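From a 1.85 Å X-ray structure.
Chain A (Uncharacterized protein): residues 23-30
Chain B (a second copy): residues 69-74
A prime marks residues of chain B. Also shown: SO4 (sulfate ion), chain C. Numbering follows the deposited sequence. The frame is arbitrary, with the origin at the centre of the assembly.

Chain A, residues 23-30: IFSDNGNT
Chain B, residues 69-74: EDSLFP

The contact joins a β-hairpin tip of chain A to an irregular segment of chain B and buries 332 Å² in total. Residues 23-25 end a strand, and a type I′ turn from Asp26 to Asn29 reverses the chain. Asp26 (φ/ψ 54/50), Asn27 (58/39) and Gly28 (84/-4) all have positive φ, before Asn29 returns to -81/-13. Backbone bonds close the hairpin: Ser25 N to Thr30 O (2.8 Å), Thr30 N to Ser25 O (3.1 Å) and Asn29 N to Asp26 O (3.0 Å). Asp26, with χ1 m, also accepts a bond at OD2 from Thr30 OG1 (2.8 Å; Thr30 χ1 m).

The segment from chain B lies against this turn with Asn27 nearest Phe73′ and Gly28 nearest Leu72′, each CA-CA distance being 5.0 Å; the numbering thus rises in one chain as it falls in the other. Three hydrogen bonds fix the register. Phe73′ N donates to Asn27 O (2.9 Å, 164°). Asn29, at χ1 -70° and χ2 -9°, starts sideways, but its amide comes nearer chain B and serves the backbone twice: OD1 accepts from Leu72′ N (3.0 Å), while ND2 donates to Asp70′ O (3.2 Å). An amide suits this place because it offers an acceptor and a donor together.

Asn27 (χ1 -73°, χ2 -48°) points sideways, its CB 3.4 Å from Ser71′ OG. Ser71′ (-154/160) points toward the turn, its CB 3.4 Å from Asn27 O. Its p rotamer folds OG back onto its own chain, where it donates to Phe73′ O (2.6 Å). Leu72′ (-63/-52) interrupts the extended conformation of Ser71′ and Phe73′ (-98/145). Asp70′ directs its CB away, with χ1 t, and contributes its carbonyl. A cis peptide leads into Pro74′, which also points away.

The apolar part centres on Phe24, Leu72′ and Phe73′, all buried and pointing toward the opposing stretch. Phe24 (χ1 -80°, χ2 -84°) presents a ring face to the edge of Phe73′ (χ1 -57°, χ2 -39°); the centroids are 5.5 Å apart and the planes meet at 60°. Leu72′ (χ1 t, χ2 p) brings CD2 to 4.2 Å from Phe24 CE1 and 3.5 Å from Gly28 O.

Gly28 lets the chains approach this closely: its CA is 3.5 Å from Phe73′ CD2, and an ideal CB would clash with that atom and with Leu72′ CB. Its positive φ also favours glycine. A sulfate, probably from the crystallisation liquor, accepts hydrogen bonds from Asn27 N at O1 (3.0 Å) and Gly28 N at O2 (2.8 Å).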

# COMPACT_ATOMS: atom_id res chain seq x y z
N ILE A 23 5.48 2.67 -4.03
CA ILE A 23 5.52 4.13 -3.84
C ILE A 23 4.24 4.75 -4.37
O ILE A 23 3.90 4.56 -5.54
CB ILE A 23 6.73 4.74 -4.55
CG1 ILE A 23 8.02 4.12 -3.99
CG2 ILE A 23 6.71 6.25 -4.46
CD1 ILE A 23 8.28 4.47 -2.53
N PHE A 24 3.57 5.56 -3.55
CA PHE A 24 2.46 6.37 -4.03
C PHE A 24 2.97 7.61 -4.77
O PHE A 24 3.92 8.26 -4.31
CB PHE A 24 1.59 6.83 -2.85
CG PHE A 24 0.63 5.79 -2.34
CD1 PHE A 24 -0.61 5.61 -2.95
CD2 PHE A 24 0.95 5.02 -1.24
CE1 PHE A 24 -1.50 4.66 -2.48
CE2 PHE A 24 0.06 4.06 -0.77
CZ PHE A 24 -1.17 3.89 -1.39
N SER A 25 2.30 7.98 -5.87
CA SER A 25 2.59 9.23 -6.59
C SER A 25 1.30 9.79 -7.17
O SER A 25 0.22 9.21 -7.02
CB SER A 25 3.64 9.06 -7.69
OG SER A 25 3.19 8.26 -8.77
N ASP A 26 1.41 10.95 -7.82
CA ASP A 26 0.27 11.64 -8.39
C ASP A 26 -0.83 11.85 -7.35
O ASP A 26 -1.99 11.50 -7.57
CB ASP A 26 -0.29 10.88 -9.60
CG ASP A 26 0.71 10.76 -10.70
OD1 ASP A 26 1.39 11.76 -10.97
OD2 ASP A 26 0.84 9.66 -11.28
N ASN A 27 -0.44 12.40 -6.18
CA ASN A 27 -1.41 12.72 -5.14
C ASN A 27 -2.18 11.47 -4.71
O ASN A 27 -3.39 11.52 -4.47
CB ASN A 27 -2.35 13.82 -5.60
CG ASN A 27 -1.68 15.18 -5.64
OD1 ASN A 27 -1.02 15.58 -4.68
ND2 ASN A 27 -1.84 15.89 -6.75
N GLY A 28 -1.48 10.35 -4.64
CA GLY A 28 -2.06 9.10 -4.19
C GLY A 28 -2.79 8.29 -5.25
O GLY A 28 -3.23 7.18 -4.96
N ASN A 29 -2.92 8.81 -6.48
CA ASN A 29 -3.68 8.11 -7.52
C ASN A 29 -2.91 7.01 -8.22
O ASN A 29 -3.52 6.22 -8.97
CB ASN A 29 -4.17 9.11 -8.58
CG ASN A 29 -5.24 10.04 -8.06
OD1 ASN A 29 -5.77 9.86 -6.95
ND2 ASN A 29 -5.59 11.04 -8.86
N THR A 30 -1.59 6.94 -8.01
CA THR A 30 -0.72 6.02 -8.73
C THR A 30 0.15 5.28 -7.74
O THR A 30 0.64 5.88 -6.76
CB THR A 30 0.15 6.75 -9.75
OG1 THR A 30 -0.69 7.33 -10.73
CG2 THR A 30 1.15 5.79 -10.43
N GLU B 69 -9.01 16.85 -11.39
CA GLU B 69 -8.62 17.47 -10.13
C GLU B 69 -8.71 16.55 -8.93
O GLU B 69 -8.11 16.85 -7.90
CB GLU B 69 -9.47 18.72 -9.87
N ASP B 70 -9.43 15.43 -9.04
CA ASP B 70 -9.71 14.59 -7.87
C ASP B 70 -8.56 13.63 -7.61
O ASP B 70 -7.98 13.07 -8.55
CB ASP B 70 -11.01 13.81 -8.08
CG ASP B 70 -11.67 13.40 -6.77
OD1 ASP B 70 -11.13 13.74 -5.70
OD2 ASP B 70 -12.73 12.73 -6.82
N SER B 71 -8.24 13.43 -6.33
CA SER B 71 -7.13 12.55 -5.98
C SER B 71 -7.34 12.00 -4.58
O SER B 71 -8.09 12.56 -3.77
CB SER B 71 -5.79 13.29 -6.07
OG SER B 71 -5.72 14.28 -5.06
N LEU B 72 -6.65 10.89 -4.29
CA LEU B 72 -6.75 10.27 -2.97
C LEU B 72 -6.24 11.20 -1.88
O LEU B 72 -6.92 11.44 -0.88
CB LEU B 72 -5.96 8.96 -2.96
CG LEU B 72 -5.75 8.28 -1.61
CD1 LEU B 72 -7.11 7.85 -1.10
CD2 LEU B 72 -4.82 7.09 -1.82
N PHE B 73 -5.01 11.73 -2.06
CA PHE B 73 -4.42 12.66 -1.10
C PHE B 73 -4.62 14.09 -1.55
O PHE B 73 -4.54 14.39 -2.75
CB PHE B 73 -2.91 12.43 -0.94
CG PHE B 73 -2.51 11.05 -0.54
CD1 PHE B 73 -3.25 10.32 0.38
CD2 PHE B 73 -1.36 10.47 -1.07
CE1 PHE B 73 -2.86 9.03 0.77
CE2 PHE B 73 -0.96 9.18 -0.69
CZ PHE B 73 -1.72 8.47 0.22
N PRO B 74 -4.83 15.03 -0.63
CA PRO B 74 -4.97 14.78 0.80
C PRO B 74 -6.34 14.16 1.10
O PRO B 74 -7.34 14.52 0.49
CB PRO B 74 -4.84 16.17 1.42
CG PRO B 74 -5.31 17.10 0.34
CD PRO B 74 -4.85 16.47 -0.95
S SO4 C . 1.82 11.92 -3.75
O1 SO4 C . 2.25 12.74 -4.88
O2 SO4 C . 1.28 10.64 -4.20
O3 SO4 C . 2.98 11.65 -2.89
O4 SO4 C . 0.81 12.63 -2.96